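Local coordinates for exported protein (Bacteroides fragilis, PDB 4JX0) that is of unknown function but binds magnesium and pairs an N-terminal DUF1735-family domain with a second all-beta domain of the F5/F8 type C family, at residues 65-71 with 123-129; 78-84 with 113-119; 180-184 with 277-283; 52-56 with 172-177. All coordinates share one frame. Residues are numbered along the deposited sequence.

Interaction 1 (65-71 with 123-129); sequences NELSFKV and ETTVKLT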
# COMPACT_ATOMS: atom_id res chain seq x y z
N ASN A 65 -2.26 11.20 2.94
CA ASN A 65 -2.07 12.09 1.80
C ASN A 65 -1.03 13.19 2.11
O ASN A 65 -0.82 14.07 1.28
CB ASN A 65 -3.41 12.73 1.40
CG ASN A 65 -4.00 13.64 2.46
OD1 ASN A 65 -3.89 13.37 3.66
ND2 ASN A 65 -4.67 14.70 2.04
N GLU A 66 -0.40 13.14 3.30
CA GLU A 66 0.62 14.08 3.76
C GLU A 66 1.96 13.38 3.91
O GLU A 66 2.01 12.27 4.44
CB GLU A 66 0.20 14.67 5.11
CG GLU A 66 -1.07 15.51 5.04
CD GLU A 66 -1.57 15.98 6.39
OE1 GLU A 66 -2.01 15.12 7.19
OE2 GLU A 66 -1.55 17.21 6.64
N LEU A 67 3.06 14.03 3.46
CA LEU A 67 4.42 13.51 3.57
C LEU A 67 5.22 14.49 4.40
O LEU A 67 5.40 15.62 3.97
CB LEU A 67 5.03 13.36 2.18
CG LEU A 67 4.83 12.01 1.52
CD1 LEU A 67 4.94 12.14 0.01
CD2 LEU A 67 5.84 10.99 2.04
N SER A 68 5.64 14.07 5.60
CA SER A 68 6.42 14.93 6.49
C SER A 68 7.91 14.62 6.33
O SER A 68 8.30 13.46 6.45
CB SER A 68 5.97 14.73 7.93
OG SER A 68 6.49 15.75 8.77
N PHE A 69 8.73 15.65 6.01
CA PHE A 69 10.17 15.52 5.82
C PHE A 69 10.93 16.22 6.92
O PHE A 69 10.63 17.37 7.21
CB PHE A 69 10.58 16.14 4.48
CG PHE A 69 9.98 15.46 3.28
CD1 PHE A 69 10.59 14.35 2.71
CD2 PHE A 69 8.79 15.91 2.73
CE1 PHE A 69 10.03 13.71 1.61
CE2 PHE A 69 8.24 15.28 1.61
CZ PHE A 69 8.86 14.17 1.07
N LYS A 70 11.93 15.55 7.51
CA LYS A 70 12.77 16.13 8.57
C LYS A 70 13.84 17.02 7.94
O LYS A 70 14.47 16.61 6.96
CB LYS A 70 13.42 15.01 9.38
CG LYS A 70 14.05 15.47 10.69
CD LYS A 70 14.26 14.30 11.67
CE LYS A 70 15.47 13.46 11.33
NZ LYS A 70 15.61 12.30 12.26
N VAL A 71 14.05 18.23 8.48
CA VAL A 71 15.07 19.16 7.98
C VAL A 71 16.05 19.40 9.11
O VAL A 71 15.66 19.96 10.13
CB VAL A 71 14.47 20.48 7.45
CG1 VAL A 71 15.56 21.36 6.85
CG2 VAL A 71 13.36 20.21 6.44
N GLU A 123 16.42 20.57 14.42
CA GLU A 123 15.51 19.94 13.46
C GLU A 123 14.18 20.68 13.35
O GLU A 123 13.79 21.41 14.26
CB GLU A 123 15.20 18.48 13.87
CG GLU A 123 16.41 17.61 14.17
CD GLU A 123 16.10 16.15 14.49
OE1 GLU A 123 14.98 15.87 14.98
OE2 GLU A 123 17.00 15.30 14.29
N THR A 124 13.49 20.44 12.24
CA THR A 124 12.13 20.93 11.98
C THR A 124 11.51 19.98 10.94
O THR A 124 12.16 19.00 10.54
CB THR A 124 12.11 22.43 11.58
OG1 THR A 124 10.79 22.93 11.78
CG2 THR A 124 12.51 22.66 10.13
N THR A 125 10.27 20.24 10.53
CA THR A 125 9.60 19.43 9.51
C THR A 125 8.96 20.34 8.48
O THR A 125 8.50 21.44 8.81
CB THR A 125 8.55 18.46 10.12
OG1 THR A 125 7.62 19.18 10.93
CG2 THR A 125 9.17 17.35 10.94
N VAL A 126 8.90 19.86 7.24
CA VAL A 126 8.26 20.52 6.10
C VAL A 126 7.30 19.49 5.52
O VAL A 126 7.64 18.31 5.46
CB VAL A 126 9.27 21.10 5.09
CG1 VAL A 126 10.03 22.26 5.69
CG2 VAL A 126 10.24 20.03 4.59
N LYS A 127 6.07 19.90 5.19
CA LYS A 127 5.01 18.99 4.75
C LYS A 127 4.67 19.15 3.27
O LYS A 127 4.64 20.26 2.76
CB LYS A 127 3.74 19.24 5.59
CG LYS A 127 3.00 17.98 5.99
CD LYS A 127 1.62 18.28 6.59
CE LYS A 127 1.66 18.90 7.97
NZ LYS A 127 0.30 19.27 8.45
N LEU A 128 4.38 18.02 2.61
CA LEU A 128 3.91 17.94 1.23
C LEU A 128 2.59 17.23 1.28
O LEU A 128 2.56 16.08 1.70
CB LEU A 128 4.91 17.19 0.34
CG LEU A 128 4.42 16.73 -1.05
CD1 LEU A 128 3.73 17.85 -1.83
CD2 LEU A 128 5.56 16.17 -1.85
N THR A 129 1.51 17.92 0.92
CA THR A 129 0.18 17.35 0.95
C THR A 129 -0.33 17.17 -0.48
O THR A 129 -0.30 18.12 -1.27
CB THR A 129 -0.75 18.22 1.80
OG1 THR A 129 -0.13 18.45 3.07
CG2 THR A 129 -2.13 17.61 1.98
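Two antiparallel strands of the N-terminal E-set-like beta domain pair here, 123-129 running at 159° to 66-71. E123 opens with a long salt bridge, OE2 to K70 NZ 3.9 Å. T124 forms a hydrogen-bonded pair with V71 (V71 N to T124 O 2.9 Å, T124 N to V71 O 3.1 Å). T125 and K70 form a non-hydrogen-bonded pair with side chains on the exposed face; between the strands T125 CA lies 3.3 Å from F69 O. V126 pairs with F69 (F69 N to V126 O 2.9 Å, V126 N to F69 O 3.0 Å) and shares the inner face, covered by strands 81-87 and 142-150, with T124, L67, F69, V71 and L128; its CG2 is 3.6 Å from V71 CG2. K127 NZ makes a weak salt bridge to E66 OE2 at 3.3 Å, E113 being the stronger partner. L128 pairs with L67 (L67 N to L128 O 2.7 Å, L128 N to L67 O 2.9 Å). The pairing continues through N65 and L130, past T129, whose CA lies 3.4 Å from N65 O.

Interaction 2 (78-84 with 113-119); sequences KEDIKVN and EGGVLKA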
# COMPACT_ATOMS: atom_id res chain seq x y z
N LYS A 78 22.30 31.06 15.34
CA LYS A 78 22.00 32.28 16.10
C LYS A 78 20.57 32.85 15.93
O LYS A 78 20.08 33.51 16.84
CB LYS A 78 23.01 33.40 15.73
CG LYS A 78 22.85 33.98 14.32
CD LYS A 78 24.11 34.68 13.83
CE LYS A 78 23.96 35.24 12.44
NZ LYS A 78 25.24 35.80 11.91
N GLU A 79 19.93 32.64 14.77
CA GLU A 79 18.60 33.17 14.47
C GLU A 79 17.70 32.09 13.82
O GLU A 79 18.17 31.00 13.50
CB GLU A 79 18.71 34.42 13.56
CG GLU A 79 19.47 34.21 12.26
CD GLU A 79 19.82 35.45 11.46
OE1 GLU A 79 19.46 36.57 11.89
OE2 GLU A 79 20.46 35.31 10.40
N ASP A 80 16.39 32.39 13.69
CA ASP A 80 15.43 31.45 13.10
C ASP A 80 15.67 31.32 11.59
O ASP A 80 15.94 32.33 10.95
CB ASP A 80 13.97 31.90 13.34
CG ASP A 80 13.52 31.96 14.79
OD1 ASP A 80 14.31 31.57 15.68
OD2 ASP A 80 12.37 32.40 15.03
N ILE A 81 15.59 30.09 11.05
CA ILE A 81 15.77 29.81 9.62
C ILE A 81 14.46 29.27 9.07
O ILE A 81 14.04 28.19 9.48
CB ILE A 81 16.93 28.79 9.34
CG1 ILE A 81 18.24 29.18 10.05
CG2 ILE A 81 17.17 28.64 7.84
CD1 ILE A 81 19.05 28.01 10.43
N LYS A 82 13.83 30.00 8.13
CA LYS A 82 12.58 29.53 7.51
C LYS A 82 12.96 28.61 6.35
O LYS A 82 13.71 29.04 5.48
CB LYS A 82 11.71 30.70 7.02
CG LYS A 82 11.10 31.54 8.14
CD LYS A 82 10.11 32.56 7.59
CE LYS A 82 9.27 33.21 8.67
NZ LYS A 82 8.17 34.04 8.10
N VAL A 83 12.44 27.37 6.35
CA VAL A 83 12.72 26.39 5.31
C VAL A 83 11.43 25.89 4.68
O VAL A 83 10.38 25.89 5.32
CB VAL A 83 13.56 25.19 5.83
CG1 VAL A 83 14.99 25.63 6.12
CG2 VAL A 83 12.93 24.54 7.06
N ASN A 84 11.51 25.45 3.43
CA ASN A 84 10.35 24.92 2.71
C ASN A 84 10.80 24.06 1.55
O ASN A 84 11.96 24.12 1.16
CB ASN A 84 9.46 26.08 2.20
CG ASN A 84 7.98 25.71 2.03
OD1 ASN A 84 7.59 24.53 1.94
ND2 ASN A 84 7.12 26.71 1.97
N GLU A 113 3.82 22.97 2.88
CA GLU A 113 3.76 23.66 4.17
C GLU A 113 5.19 23.83 4.66
O GLU A 113 5.94 22.86 4.72
CB GLU A 113 2.92 22.84 5.16
CG GLU A 113 2.45 23.59 6.40
CD GLU A 113 1.92 22.66 7.47
OE1 GLU A 113 0.82 22.10 7.28
OE2 GLU A 113 2.62 22.46 8.49
N GLY A 114 5.58 25.07 4.97
CA GLY A 114 6.93 25.38 5.42
C GLY A 114 7.20 25.01 6.86
O GLY A 114 6.30 24.58 7.58
N GLY A 115 8.47 25.17 7.25
CA GLY A 115 8.97 24.90 8.59
C GLY A 115 9.92 26.00 9.05
O GLY A 115 10.36 26.81 8.23
N VAL A 116 10.21 26.05 10.35
CA VAL A 116 11.10 27.06 10.93
C VAL A 116 12.05 26.41 11.92
O VAL A 116 11.61 25.97 12.98
CB VAL A 116 10.30 28.21 11.61
CG1 VAL A 116 11.24 29.32 12.10
CG2 VAL A 116 9.24 28.78 10.67
N LEU A 117 13.36 26.40 11.60
CA LEU A 117 14.39 25.93 12.54
C LEU A 117 14.62 27.07 13.50
O LEU A 117 15.35 28.00 13.17
CB LEU A 117 15.69 25.54 11.82
CG LEU A 117 15.75 24.15 11.24
CD1 LEU A 117 16.66 24.10 10.04
CD2 LEU A 117 16.20 23.16 12.27
N LYS A 118 13.93 27.07 14.65
CA LYS A 118 14.04 28.18 15.60
C LYS A 118 15.43 28.26 16.23
O LYS A 118 16.05 27.22 16.48
CB LYS A 118 12.95 28.10 16.68
CG LYS A 118 11.56 28.36 16.11
CD LYS A 118 10.57 28.91 17.12
CE LYS A 118 9.48 29.72 16.46
NZ LYS A 118 9.87 31.14 16.29
N ALA A 119 15.95 29.49 16.45
CA ALA A 119 17.28 29.73 17.02
C ALA A 119 17.56 28.79 18.18
O ALA A 119 16.83 28.83 19.17
CB ALA A 119 17.39 31.16 17.49
O HOH W 1 17.96 27.93 13.74
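K78 and E79 lead into strand 81-87, paired antiparallel with 110-117 in the mixed sheet of the N-terminal BT_3987-like domain. Their side chains point away from 113-119, so they meet it through backbone: K78 O lies 3.6 Å from A119 CB, and a water donates to both E79 O (3.1 Å) and L117 O (2.7 Å), bridging the two segments beyond the last ladder bond. D80 OD1 accepts from A119 N at 2.8 Å, while D80 OD2 takes a salt bridge from K118 NZ at 3.1 Å. From I81 the ladder is regular: I81 N to L117 O is 3.0 Å and L117 N to I81 O is 2.9 Å, with both side chains turned to the buried face. K82 and V116 form the non-hydrogen-bonded pair on the outer face. V83 follows as a hydrogen-bonded pair with G115 (V83 N to G115 O 2.9 Å, G115 N to V83 O 2.8 Å) and packs on V71 of strand 66-73 and on T124 and V126 of strand 123-130. The chemistry thus changes along the pair: backbone bonds and buried aliphatics hold the strands, whereas the carboxylate of D80 ties down the exposed end where the ladder stops.

Interaction 3 (180-184 with 277-283); sequences DSSNK and RKSMDGI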
# COMPACT_ATOMS: atom_id res chain seq x y z
N ASP A 180 -17.95 -6.86 0.03
CA ASP A 180 -18.65 -6.47 1.24
C ASP A 180 -18.10 -7.30 2.42
O ASP A 180 -18.10 -8.53 2.36
CB ASP A 180 -20.16 -6.66 1.09
CG ASP A 180 -20.95 -6.24 2.31
OD1 ASP A 180 -21.00 -5.03 2.60
OD2 ASP A 180 -21.50 -7.13 2.98
N SER A 181 -17.63 -6.61 3.47
CA SER A 181 -17.02 -7.21 4.65
C SER A 181 -17.95 -7.23 5.88
O SER A 181 -17.48 -7.37 7.01
CB SER A 181 -15.74 -6.45 4.98
OG SER A 181 -14.95 -6.22 3.83
N SER A 182 -19.28 -7.14 5.68
CA SER A 182 -20.25 -7.15 6.77
C SER A 182 -20.33 -8.52 7.45
O SER A 182 -20.83 -8.60 8.57
CB SER A 182 -21.63 -6.78 6.27
OG SER A 182 -22.19 -7.83 5.51
N ASN A 183 -19.93 -9.61 6.75
CA ASN A 183 -19.98 -10.98 7.25
C ASN A 183 -21.43 -11.48 7.44
O ASN A 183 -21.64 -12.50 8.09
CB ASN A 183 -19.19 -11.12 8.55
CG ASN A 183 -18.62 -12.50 8.73
OD1 ASN A 183 -17.91 -13.00 7.86
ND2 ASN A 183 -18.94 -13.16 9.84
N LYS A 184 -22.41 -10.82 6.81
CA LYS A 184 -23.80 -11.24 6.88
C LYS A 184 -23.93 -12.51 6.06
O LYS A 184 -23.25 -12.65 5.04
CB LYS A 184 -24.71 -10.11 6.34
CG LYS A 184 -26.21 -10.38 6.42
CD LYS A 184 -27.02 -9.17 5.95
CE LYS A 184 -28.50 -9.44 5.88
NZ LYS A 184 -29.26 -8.27 5.35
N ARG A 277 -13.16 -8.33 7.64
CA ARG A 277 -14.29 -8.38 8.56
C ARG A 277 -13.90 -7.93 9.96
O ARG A 277 -12.72 -7.91 10.32
CB ARG A 277 -14.96 -9.75 8.61
CG ARG A 277 -14.07 -10.92 9.01
CD ARG A 277 -14.90 -12.14 9.38
NE ARG A 277 -14.04 -13.27 9.73
CZ ARG A 277 -14.44 -14.38 10.34
NH1 ARG A 277 -15.70 -14.53 10.71
NH2 ARG A 277 -13.57 -15.34 10.60
N LYS A 278 -14.92 -7.54 10.73
CA LYS A 278 -14.81 -7.08 12.10
C LYS A 278 -15.51 -8.05 13.08
O LYS A 278 -15.41 -7.84 14.28
CB LYS A 278 -15.43 -5.67 12.20
CG LYS A 278 -14.52 -4.55 11.66
CD LYS A 278 -15.22 -3.61 10.69
CE LYS A 278 -15.37 -4.20 9.30
NZ LYS A 278 -16.42 -3.51 8.49
N SER A 279 -16.19 -9.10 12.60
CA SER A 279 -16.88 -10.08 13.44
C SER A 279 -16.01 -11.33 13.60
O SER A 279 -15.61 -11.92 12.60
CB SER A 279 -18.22 -10.43 12.82
OG SER A 279 -18.88 -11.46 13.53
N MSE A 280 -15.73 -11.76 14.85
CA MSE A 280 -14.92 -12.95 15.12
C MSE A 280 -15.78 -14.20 15.27
O MSE A 280 -16.58 -14.27 16.20
CB MSE A 280 -14.12 -12.77 16.41
CG MSE A 280 -13.24 -11.55 16.42
SE MSE A 280 -11.83 -11.63 17.75
CE MSE A 280 -12.62 -12.86 19.08
N ASP A 281 -15.62 -15.18 14.37
CA ASP A 281 -16.30 -16.48 14.45
C ASP A 281 -15.69 -17.42 13.40
O ASP A 281 -14.82 -16.99 12.64
CB ASP A 281 -17.85 -16.37 14.32
CG ASP A 281 -18.39 -15.76 13.05
OD1 ASP A 281 -17.77 -15.96 11.98
OD2 ASP A 281 -19.47 -15.13 13.10
N GLY A 282 -16.13 -18.67 13.40
CA GLY A 282 -15.62 -19.67 12.47
C GLY A 282 -16.18 -19.64 11.06
O GLY A 282 -15.74 -20.45 10.25
N ILE A 283 -17.19 -18.79 10.75
CA ILE A 283 -17.77 -18.73 9.40
C ILE A 283 -17.55 -17.34 8.79
O ILE A 283 -18.20 -16.38 9.22
CB ILE A 283 -19.28 -19.10 9.39
CG1 ILE A 283 -19.53 -20.51 10.01
CG2 ILE A 283 -19.81 -19.07 7.95
CD1 ILE A 283 -20.43 -20.51 11.13
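Direct bonding between these two loops of the second, F5/F8 type C-like domain comes down to one weak hydrogen bond, from N183 ND2 to I283 O at 3.4 Å, yet each loop is well braced internally. In 180-184, D180 OD2 accepts from S182 OG at 2.7 Å, and S182 OG accepts from K184 N at 3.3 Å, an ST turn. N183 directs its side chain at the other loop; its OD1 lies 3.5 Å from R277 CD and has its stronger partner in Y285 N. In 277-283, R277 NH1 makes a salt bridge of 2.8 Å to D281 OD1, R277 NH2 bonds D281 O at 2.9 Å, and D281 OD1 accepts from I283 N at 3.1 Å in an Asx turn. S181 O packs 3.7 Å from R277 CA, while S181 OG bonds D276 N. The chemistry implies two loops braced by their own turns and by neighbouring strands, meeting mostly by van der Waals packing, with the N183 amide linking them to the start of strand 283-294.

Interaction 4 (52-56 with 172-177); sequences AINDL and LSIRLD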
# COMPACT_ATOMS: atom_id res chain seq x y z
N ALA A 52 -1.54 4.09 -4.64
CA ALA A 52 -2.89 4.59 -4.90
C ALA A 52 -3.68 3.50 -5.62
O ALA A 52 -3.08 2.59 -6.21
CB ALA A 52 -2.83 5.85 -5.74
N ILE A 53 -5.01 3.58 -5.55
CA ILE A 53 -5.86 2.59 -6.22
C ILE A 53 -7.00 3.28 -6.96
O ILE A 53 -7.54 4.28 -6.48
CB ILE A 53 -6.41 1.49 -5.27
CG1 ILE A 53 -7.23 2.07 -4.08
CG2 ILE A 53 -5.31 0.56 -4.80
CD1 ILE A 53 -8.72 1.71 -4.14
N ASN A 54 -7.34 2.74 -8.14
CA ASN A 54 -8.42 3.23 -8.98
C ASN A 54 -9.48 2.15 -9.11
O ASN A 54 -9.14 0.97 -9.27
CB ASN A 54 -7.89 3.64 -10.35
CG ASN A 54 -8.87 4.46 -11.16
OD1 ASN A 54 -9.76 3.93 -11.82
ND2 ASN A 54 -8.76 5.78 -11.10
N ASP A 55 -10.75 2.54 -9.03
CA ASP A 55 -11.88 1.63 -9.11
C ASP A 55 -12.64 1.83 -10.42
O ASP A 55 -13.84 1.57 -10.47
CB ASP A 55 -12.80 1.87 -7.90
CG ASP A 55 -13.37 3.27 -7.76
OD1 ASP A 55 -13.01 4.15 -8.57
OD2 ASP A 55 -14.14 3.51 -6.79
N LEU A 56 -11.94 2.31 -11.47
CA LEU A 56 -12.49 2.66 -12.78
C LEU A 56 -13.42 3.90 -12.71
O LEU A 56 -14.10 4.19 -13.69
CB LEU A 56 -13.21 1.47 -13.43
CG LEU A 56 -12.45 0.14 -13.42
CD1 LEU A 56 -13.22 -0.92 -14.14
CD2 LEU A 56 -11.07 0.29 -14.04
N LEU A 172 0.17 3.47 -9.26
CA LEU A 172 -1.27 3.34 -9.39
C LEU A 172 -1.61 1.94 -9.88
O LEU A 172 -0.93 1.42 -10.76
CB LEU A 172 -1.76 4.40 -10.37
CG LEU A 172 -3.23 4.78 -10.24
CD1 LEU A 172 -3.41 6.27 -10.30
CD2 LEU A 172 -4.04 4.13 -11.31
N SER A 173 -2.66 1.34 -9.29
CA SER A 173 -3.11 -0.02 -9.62
C SER A 173 -4.64 -0.12 -9.49
O SER A 173 -5.21 0.54 -8.64
CB SER A 173 -2.43 -1.05 -8.70
OG SER A 173 -2.37 -0.62 -7.35
N ILE A 174 -5.29 -0.93 -10.35
CA ILE A 174 -6.76 -1.04 -10.34
C ILE A 174 -7.25 -1.99 -9.23
O ILE A 174 -6.76 -3.12 -9.08
CB ILE A 174 -7.33 -1.47 -11.72
CG1 ILE A 174 -7.13 -0.34 -12.76
CG2 ILE A 174 -8.83 -1.83 -11.62
CD1 ILE A 174 -7.13 -0.84 -14.19
N ARG A 175 -8.27 -1.53 -8.50
CA ARG A 175 -8.94 -2.30 -7.46
C ARG A 175 -10.38 -1.81 -7.34
O ARG A 175 -10.63 -0.67 -6.95
CB ARG A 175 -8.24 -2.20 -6.10
CG ARG A 175 -8.91 -3.05 -5.01
CD ARG A 175 -8.10 -3.12 -3.74
NE ARG A 175 -8.41 -2.03 -2.82
CZ ARG A 175 -7.69 -1.71 -1.75
NH1 ARG A 175 -6.59 -2.39 -1.45
NH2 ARG A 175 -8.06 -0.69 -0.97
N LEU A 176 -11.33 -2.69 -7.61
CA LEU A 176 -12.74 -2.34 -7.52
C LEU A 176 -13.16 -2.35 -6.05
O LEU A 176 -12.49 -2.97 -5.23
CB LEU A 176 -13.60 -3.31 -8.34
CG LEU A 176 -13.11 -3.65 -9.76
CD1 LEU A 176 -13.98 -4.71 -10.37
CD2 LEU A 176 -13.06 -2.41 -10.63
N ASP A 177 -14.23 -1.65 -5.72
CA ASP A 177 -14.77 -1.64 -4.36
C ASP A 177 -16.00 -2.51 -4.47
O ASP A 177 -17.13 -2.00 -4.45
CB ASP A 177 -15.07 -0.20 -3.88
CG ASP A 177 -15.79 -0.06 -2.55
OD1 ASP A 177 -15.69 -0.99 -1.72
OD2 ASP A 177 -16.48 0.98 -2.36
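The ends of strands 47-54 and 165-174 pair in parallel, held by backbone hydrogen bonds, and run side by side at 36° with the short axes 4.6 Å apart at closest approach. The bonds shorten along the chain: S173 N to A52 O is weak at 3.4 Å, N54 N to S173 O is 3.1 Å, and R175 N to N54 O is 2.8 Å. S173 OG adds a weak bond of 3.5 Å to A52 O. CA-H groups supplement them, with I53 CA 3.2 Å from S173 O, I174 CA 3.3 Å from N54 O and D55 CA 3.4 Å from R175 O.

Turn chemistry takes over where the first strand ends. N54 OD1 accepts from L56 N at 2.7 Å, an Asx turn.

Apolar packing comes next. L56 sets CD2 3.9 Å from I174 CG2 and CD1 3.8 Å from L176 CD2, and N54 CB lies 4.0 Å from L172 CD2. Separately, the aliphatic CG1 of I53 lies over one face of the charged R175 guanidinium.

In the fold, strand 47-54 sits between 59-61 and 165-174 near one edge of the mixed ten-stranded sheet. Past 174 the chain leaves that sheet for the second domain: R175 and L176 already touch strand 269-276, and D177 forms a salt bridge with K289 on strand 283-294.

In the fold
Interactions 1 and 2 hold adjoining parts of one sheet, strands 123-130 and 110-117 being neighbours in it, and interaction 2 is nested inside the chain loop that interaction 1 closes. They touch through the K127-E113 salt bridge and through T124 against V83; both bury aliphatic side chains on one face and leave charges on the other. Interaction 4 belongs to the same sheet, about 27 Å from interaction 1 between centres, but pairs parallel strand ends and gives way to turns. Interaction 3, with its centre about 23 Å from that of interaction 4, is the surface contact of the other domain: loops with their own internal bonds and little direct bonding replace the ladders.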